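Local atomic coordinates of dual function macrocyclase-peptidase POPB (Galerina marginata, PDB entry 5N4B), a protein that cleaves peptide bonds after proline and macrocyclises the trimmed peptide in the biosynthesis of the amanitin mushroom toxins, working as a serine peptidase of the prolyl oligopeptidase family. Residues G535-W538 against H539-G542; G581-V584 against M585-V589; F435-E439 against T440-S444. The protein carries 1 engineered substitution. All coordinates share one frame; numbering follows the deposited sequence.

Contact 1. Residues G535-W538 against H539-G542; sequences GEEW and HKGG
Glu537 and Lys540 form an i to i+3 salt bridge on helix 536-540, a short helix of the alpha/beta-hydrolase domain that Gly535 opens from the N-cap position. The bridge is both charged and directional: Lys540 NZ lies 2.9 Å from Glu537 OE2, on the syn side of that oxygen and 20° out of the carboxylate plane. The two chains run side by side and point the same way. Lys540 is extended as far as CD and bends at chi3 (80°), which carries CE across the carboxylate, 3.2 Å from Glu537 OE1. Glu536 adds a looser attraction, for its OE2 remains 4.4 Å from Lys540 NZ and rests instead against the CB and CD methylenes of the lysine. The stronger partner of this carboxylate is Arg543, in a salt bridge to OE1.

Backbone bonds hold the turns. Lys540 N donates to Glu536 O at 2.9 Å, and His539 N donates to Gly535 O. The last turn is less regular: the N-H...O angle from Gly541 N to Glu537 O is down at 135°, and the same N makes a weak second bond to Trp538 O.

Trp538 NE1 and His539 NE2 find their partners outside the helix. Trp538 gives its NE1 to Ser527 O and meets Phe534 edge-to-face, while His539 NE2 is bonded to Glu623 OE1, which probably fixes the rotation of the imidazole. At the other nitrogen a water bridges back to the first turn. It lies at the ring edge, in plane, 2.8 Å from His539 ND1, and donates a hydrogen bond to Glu536 OE1 at 2.6 Å.

Contact 2. Residues G581-V584 against M585-V589; sequences GLLV and MGSIV
Helix 579-590 begins just after Ala578, the engineered replacement of the charge-relay serine, and Gly581 and Met585 meet on its first turns, where Met585 N donates to Gly581 O at 2.9 Å. Met585 also folds its side chain back over this carbonyl. CG stands beside the backbone N and anti to the carbonyl carbon (chi1 -72°), and the bend at chi3 turns CE toward the glycine, 3.5 Å from Gly581 O. The methyl thus lies alongside a residue that has no side chain, with CE also 3.8 Å from Gly581 C.

One residue further along, Gly586 N donates to Leu582 O at 2.8 Å (N-H...O angle 170°). These bonds belong to the helix of a beta-alpha-beta unit, strand 572-577 to strand 598-602, in the alpha/beta-hydrolase fold; the turn before it is the nucleophile elbow of such enzymes. Val584 and Ile588 face the sheet, both touching Ile574 and Ala599, and Met585 reaches Pro601. On another side Leu583 and Ser587 pack on Phe554 of helix 548-563.

Leu583 O accepts two bonds from Ser587, through N at 2.9 Å and through OG at 2.8 Å, and the two donors arrive from opposite faces of the carbonyl plane. A chi1 of -71° puts OG beside its own backbone N and within bonding distance of Leu583 O, which gives the buried hydroxyl a partner inside the helix. Leu583 CD1 lies 4.0 Å from Ser587 OG. Ile588 N continues the pattern to Val584 O, and the CG2 branch of Ile588 sits beside that carbonyl oxygen, 3.5 Å from Val584 O.

Contact 3. Residues F435-E439 against T440-S444; sequences FTAPE and TQRFS
Ala437 O is held from two directions: Arg442 NE donates to it at 3.2 Å with an N-H...O angle of 156°, and a water donates at 3.0 Å. The oxygen lies at the edge of the guanidinium, in its plane. Arg442 gets there by starting beside its backbone N (chi1 -63°) and then running extended from CG to NE, back over the turn; on the way CG passes Pro438 O.

Both faces of the guanidinium are covered by oxygen. Glu439 OE2 sits over the centre of one, 3.0 Å from Arg442 NH2, in a salt bridge that rests on charge alone because no N-H points at it. Phe435 O lies over the opposite face, toward the rim. Glu439 is poorly ordered, and its place over this face is probably not rigid.

The residues link strands 426-434 and 443-448 of a four-stranded antiparallel blade of the beta-propeller, through a type I turn from Pro438 to Gln441. The turn is closed by Gln441 N to Pro438 O, 2.8 Å. Gln441 OE1 leans on the proline ring, 3.2 Å from Pro438 CG.

Arg442 NH1 is hydrogen-bonded to Tyr433 OH, and a separate water donates to Glu439 O and accepts from Arg442 N.

In the fold
Contacts 1 and 2 belong to the alpha/beta-hydrolase domain, on different helices whose nearest atoms are about 9 Å apart; contact 3 is in the beta-propeller, on the other side of the chain's centre from contact 2, with about 50 Å between their centres. The chemistry follows burial. Contact 2, wholly buried, beside the sheet and close to the active site, relies on hydrophobic side chains and polar groups satisfied along the helix itself. Contact 1 is partly buried, with a salt bridge between exposed residues and a buried histidine. Contact 3, at the surface, is a hairpin connection without helix, where a turn bond, one arginine with its oxygen partners and several waters hold the chain.

Contact 1. Residues G535-W538 against H539-G542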
loop_
_atom_site.group_PDB
_atom_site.type_symbol
_atom_site.label_atom_id
_atom_site.label_comp_id
_atom_site.label_asym_id
_atom_site.label_seq_id
_atom_site.Cartn_x
_atom_site.Cartn_y
_atom_site.Cartn_z
ATOM N N GLY A 535 -8.492 -10.468 -11.112
ATOM C CA GLY A 535 -9.197 -9.420 -11.863
ATOM C C GLY A 535 -10.449 -8.902 -11.182
ATOM O O GLY A 535 -10.783 -9.203 -10.016
ATOM N N GLU A 536 -11.201 -8.135 -11.976
ATOM C CA GLU A 536 -12.375 -7.446 -11.426
ATOM C C GLU A 536 -13.383 -8.405 -10.851
ATOM O O GLU A 536 -14.086 -8.066 -9.876
ATOM C CB GLU A 536 -13.088 -6.592 -12.495
ATOM C CG GLU A 536 -14.715 -6.475 -12.368
ATOM C CD GLU A 536 -15.192 -5.531 -11.261
ATOM O OE1 GLU A 536 -14.352 -4.905 -10.593
ATOM O OE2 GLU A 536 -16.425 -5.435 -11.072
ATOM N N GLU A 537 -13.541 -9.577 -11.423
ATOM C CA GLU A 537 -14.514 -10.517 -10.912
ATOM C C GLU A 537 -14.117 -11.053 -9.530
ATOM O O GLU A 537 -14.994 -11.444 -8.750
ATOM C CB GLU A 537 -14.796 -11.665 -11.885
ATOM C CG GLU A 537 -15.467 -11.219 -13.178
ATOM C CD GLU A 537 -16.913 -10.773 -12.982
ATOM O OE1 GLU A 537 -17.695 -11.488 -12.306
ATOM O OE2 GLU A 537 -17.267 -9.697 -13.511
ATOM N N TRP A 538 -12.813 -11.121 -9.243
ATOM C CA TRP A 538 -12.371 -11.559 -7.924
ATOM C C TRP A 538 -12.700 -10.500 -6.885
ATOM O O TRP A 538 -13.148 -10.824 -5.767
ATOM C CB TRP A 538 -10.873 -11.845 -7.972
ATOM C CG TRP A 538 -10.430 -12.838 -6.932
ATOM C CD1 TRP A 538 -9.573 -12.599 -5.894
ATOM C CD2 TRP A 538 -10.757 -14.210 -6.871
ATOM N NE1 TRP A 538 -9.359 -13.740 -5.213
ATOM C CE2 TRP A 538 -10.075 -14.757 -5.775
ATOM C CE3 TRP A 538 -11.551 -15.044 -7.651
ATOM C CZ2 TRP A 538 -10.193 -16.094 -5.408
ATOM C CZ3 TRP A 538 -11.663 -16.381 -7.310
ATOM C CH2 TRP A 538 -10.969 -16.908 -6.196
ATOM N N HIS A 539 -12.514 -9.247 -7.251
ATOM C CA HIS A 539 -12.892 -8.135 -6.370
ATOM C C HIS A 539 -14.388 -8.130 -6.131
ATOM O O HIS A 539 -14.864 -8.045 -4.978
ATOM C CB HIS A 539 -12.462 -6.838 -7.005
ATOM C CG HIS A 539 -12.728 -5.620 -6.185
ATOM N ND1 HIS A 539 -12.667 -4.364 -6.750
ATOM C CD2 HIS A 539 -12.941 -5.429 -4.858
ATOM C CE1 HIS A 539 -12.897 -3.452 -5.817
ATOM N NE2 HIS A 539 -13.041 -4.073 -4.656
ATOM N N LYS A 540 -15.158 -8.255 -7.218
ATOM C CA LYS A 540 -16.623 -8.215 -7.122
ATOM C C LYS A 540 -17.162 -9.349 -6.270
ATOM O O LYS A 540 -18.224 -9.223 -5.642
ATOM C CB LYS A 540 -17.193 -8.201 -8.545
ATOM C CG LYS A 540 -18.706 -8.304 -8.625
ATOM C CD LYS A 540 -19.247 -7.844 -9.990
ATOM C CE LYS A 540 -19.124 -8.883 -11.081
ATOM N NZ LYS A 540 -19.518 -8.284 -12.426
ATOM N N GLY A 541 -16.431 -10.456 -6.197
ATOM C CA GLY A 541 -16.768 -11.597 -5.387
ATOM C C GLY A 541 -16.645 -11.383 -3.894
ATOM O O GLY A 541 -17.069 -12.262 -3.145
ATOM N N GLY A 542 -16.060 -10.274 -3.496
ATOM C CA GLY A 542 -15.976 -9.928 -2.095
ATOM C C GLY A 542 -16.095 -8.444 -1.885
ATOM O O GLY A 542 -15.155 -7.802 -1.449
HETATM O O HOH W 1 -12.297 -3.894 -9.462
#

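Contact 2. Residues G581-V584 against M585-V589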
loop_
_atom_site.group_PDB
_atom_site.type_symbol
_atom_site.label_atom_id
_atom_site.label_comp_id
_atom_site.label_asym_id
_atom_site.label_seq_id
_atom_site.Cartn_x
_atom_site.Cartn_y
_atom_site.Cartn_z
ATOM N N GLY A 581 -7.296 -5.298 8.906
ATOM C CA GLY A 581 -7.672 -5.288 10.329
ATOM C C GLY A 581 -9.145 -5.540 10.519
ATOM O O GLY A 581 -9.569 -6.244 11.449
ATOM N N LEU A 582 -9.964 -4.982 9.639
ATOM C CA LEU A 582 -11.379 -5.335 9.564
ATOM C C LEU A 582 -11.547 -6.831 9.344
ATOM O O LEU A 582 -12.371 -7.495 9.985
ATOM C CB LEU A 582 -12.047 -4.576 8.402
ATOM C CG LEU A 582 -13.439 -5.049 8.019
ATOM C CD1 LEU A 582 -14.487 -4.886 9.130
ATOM C CD2 LEU A 582 -13.937 -4.289 6.760
ATOM N N LEU A 583 -10.766 -7.371 8.420
ATOM C CA LEU A 583 -10.786 -8.801 8.155
ATOM C C LEU A 583 -10.534 -9.591 9.429
ATOM O O LEU A 583 -11.258 -10.551 9.730
ATOM C CB LEU A 583 -9.767 -9.121 7.069
ATOM C CG LEU A 583 -9.605 -10.593 6.733
ATOM C CD1 LEU A 583 -10.850 -11.138 6.051
ATOM C CD2 LEU A 583 -8.388 -10.787 5.851
ATOM N N VAL A 584 -9.498 -9.224 10.173
ATOM C CA VAL A 584 -9.173 -9.921 11.422
ATOM C C VAL A 584 -10.287 -9.794 12.455
ATOM O O VAL A 584 -10.695 -10.786 13.069
ATOM C CB VAL A 584 -7.818 -9.460 11.954
ATOM C CG1 VAL A 584 -7.562 -9.950 13.353
ATOM C CG2 VAL A 584 -6.743 -9.948 11.046
ATOM N N MET A 585 -10.780 -8.581 12.668
ATOM C CA MET A 585 -11.787 -8.334 13.714
ATOM C C MET A 585 -13.089 -9.030 13.380
ATOM O O MET A 585 -13.679 -9.688 14.239
ATOM C CB MET A 585 -11.987 -6.824 13.905
ATOM C CG MET A 585 -10.765 -6.203 14.598
ATOM S SD MET A 585 -10.910 -4.475 15.097
ATOM C CE MET A 585 -10.321 -3.647 13.622
ATOM N N GLY A 586 -13.537 -8.962 12.121
ATOM C CA GLY A 586 -14.722 -9.711 11.743
ATOM C C GLY A 586 -14.536 -11.216 11.770
ATOM O O GLY A 586 -15.471 -11.960 12.098
ATOM N N SER A 587 -13.340 -11.691 11.435
ATOM C CA SER A 587 -13.102 -13.119 11.443
ATOM C C SER A 587 -13.196 -13.679 12.846
ATOM O O SER A 587 -13.704 -14.781 13.021
ATOM C CB SER A 587 -11.755 -13.445 10.821
ATOM O OG SER A 587 -11.763 -13.240 9.389
ATOM N N ILE A 588 -12.679 -12.973 13.854
ATOM C CA ILE A 588 -12.725 -13.540 15.207
ATOM C C ILE A 588 -14.144 -13.530 15.744
ATOM O O ILE A 588 -14.512 -14.427 16.500
ATOM C CB ILE A 588 -11.721 -12.931 16.209
ATOM C CG1 ILE A 588 -12.029 -11.499 16.566
ATOM C CG2 ILE A 588 -10.281 -13.077 15.711
ATOM C CD1 ILE A 588 -11.068 -10.946 17.619
ATOM N N VAL A 589 -14.966 -12.561 15.335
ATOM C CA VAL A 589 -16.376 -12.543 15.714
ATOM C C VAL A 589 -17.116 -13.706 15.064
ATOM O O VAL A 589 -17.963 -14.368 15.697
ATOM C CB VAL A 589 -16.987 -11.185 15.336
ATOM C CG1 VAL A 589 -18.507 -11.237 15.429
ATOM C CG2 VAL A 589 -16.354 -10.026 16.192
#

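Contact 3. Residues F435-E439 against T440-S444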
loop_
_atom_site.group_PDB
_atom_site.type_symbol
_atom_site.label_atom_id
_atom_site.label_comp_id
_atom_site.label_asym_id
_atom_site.label_seq_id
_atom_site.Cartn_x
_atom_site.Cartn_y
_atom_site.Cartn_z
ATOM N N PHE A 435 18.833 -2.950 -24.915
ATOM C CA PHE A 435 18.530 -3.178 -26.329
ATOM C C PHE A 435 19.770 -3.008 -27.206
ATOM O O PHE A 435 19.757 -3.487 -28.331
ATOM C CB PHE A 435 17.454 -2.229 -26.833
ATOM C CG PHE A 435 16.049 -2.583 -26.436
ATOM C CD1 PHE A 435 15.277 -3.399 -27.220
ATOM C CD2 PHE A 435 15.529 -2.107 -25.247
ATOM C CE1 PHE A 435 13.961 -3.712 -26.849
ATOM C CE2 PHE A 435 14.223 -2.421 -24.854
ATOM C CZ PHE A 435 13.442 -3.217 -25.681
ATOM N N THR A 436 20.811 -2.318 -26.734
ATOM C CA THR A 436 22.005 -2.110 -27.537
ATOM C C THR A 436 22.949 -3.307 -27.530
ATOM O O THR A 436 23.887 -3.338 -28.339
ATOM C CB THR A 436 22.804 -0.856 -27.118
ATOM O OG1 THR A 436 23.510 -1.088 -25.911
ATOM C CG2 THR A 436 21.946 0.356 -26.952
ATOM N N ALA A 437 22.732 -4.300 -26.675
ATOM C CA ALA A 437 23.628 -5.441 -26.567
ATOM C C ALA A 437 23.314 -6.481 -27.634
ATOM O O ALA A 437 22.212 -6.510 -28.192
ATOM C CB ALA A 437 23.454 -6.092 -25.196
ATOM N N PRO A 438 24.263 -7.386 -27.908
ATOM C CA PRO A 438 23.988 -8.503 -28.808
ATOM C C PRO A 438 22.757 -9.290 -28.386
ATOM O O PRO A 438 22.458 -9.419 -27.198
ATOM C CB PRO A 438 25.262 -9.354 -28.721
ATOM C CG PRO A 438 26.305 -8.430 -28.290
ATOM C CD PRO A 438 25.634 -7.439 -27.378
ATOM N N GLU A 439 22.076 -9.850 -29.389
ATOM C CA GLU A 439 20.734 -10.421 -29.223
ATOM C C GLU A 439 20.623 -11.411 -28.056
ATOM O O GLU A 439 19.590 -11.451 -27.380
ATOM C CB GLU A 439 20.267 -11.072 -30.537
ATOM C CG GLU A 439 19.924 -10.080 -31.673
ATOM C CD GLU A 439 18.453 -9.648 -31.681
ATOM O OE1 GLU A 439 17.819 -9.716 -32.757
ATOM O OE2 GLU A 439 17.931 -9.242 -30.617
ATOM N N THR A 440 21.650 -12.212 -27.788
ATOM C CA THR A 440 21.533 -13.180 -26.691
ATOM C C THR A 440 22.082 -12.674 -25.361
ATOM O O THR A 440 22.134 -13.439 -24.395
ATOM C CB THR A 440 22.247 -14.495 -27.024
ATOM O OG1 THR A 440 23.652 -14.249 -27.094
ATOM C CG2 THR A 440 21.752 -15.075 -28.327
ATOM N N GLN A 441 22.524 -11.422 -25.300
ATOM C CA GLN A 441 23.225 -10.877 -24.148
ATOM C C GLN A 441 22.499 -9.662 -23.594
ATOM O O GLN A 441 23.115 -8.854 -22.896
ATOM C CB GLN A 441 24.637 -10.430 -24.522
ATOM C CG GLN A 441 25.511 -11.590 -24.962
ATOM C CD GLN A 441 26.914 -11.146 -25.333
ATOM O OE1 GLN A 441 27.213 -10.851 -26.487
ATOM N NE2 GLN A 441 27.785 -11.116 -24.345
ATOM N N ARG A 442 21.220 -9.517 -23.916
ATOM C CA ARG A 442 20.504 -8.297 -23.543
ATOM C C ARG A 442 20.036 -8.285 -22.102
ATOM O O ARG A 442 19.912 -7.202 -21.523
ATOM C CB ARG A 442 19.350 -8.042 -24.501
ATOM C CG ARG A 442 19.849 -7.801 -25.903
ATOM C CD ARG A 442 18.708 -7.416 -26.713
ATOM N NE ARG A 442 19.036 -7.008 -28.064
ATOM C CZ ARG A 442 18.074 -6.670 -28.920
ATOM N NH1 ARG A 442 16.776 -6.708 -28.537
ATOM N NH2 ARG A 442 18.400 -6.302 -30.142
ATOM N N PHE A 443 19.747 -9.433 -21.529
ATOM C CA PHE A 443 19.217 -9.516 -20.177
ATOM C C PHE A 443 20.311 -9.878 -19.191
ATOM O O PHE A 443 21.090 -10.816 -19.425
ATOM C CB PHE A 443 18.122 -10.579 -20.128
ATOM C CG PHE A 443 17.370 -10.638 -18.837
ATOM C CD1 PHE A 443 16.381 -9.719 -18.560
ATOM C CD2 PHE A 443 17.662 -11.605 -17.889
ATOM C CE1 PHE A 443 15.655 -9.778 -17.346
ATOM C CE2 PHE A 443 16.935 -11.647 -16.678
ATOM C CZ PHE A 443 15.923 -10.727 -16.461
ATOM N N SER A 444 20.407 -9.122 -18.093
ATOM C CA SER A 444 21.420 -9.383 -17.083
ATOM C C SER A 444 20.886 -9.019 -15.704
ATOM O O SER A 444 19.874 -8.341 -15.566
ATOM C CB SER A 444 22.697 -8.582 -17.339
ATOM O OG SER A 444 22.522 -7.191 -17.204
HETATM O O HOH W 2 21.361 -4.663 -30.454
HETATM O O HOH W 3 19.113 -11.743 -24.385
HETATM O O HOH W 4 16.767 -6.993 -33.048
#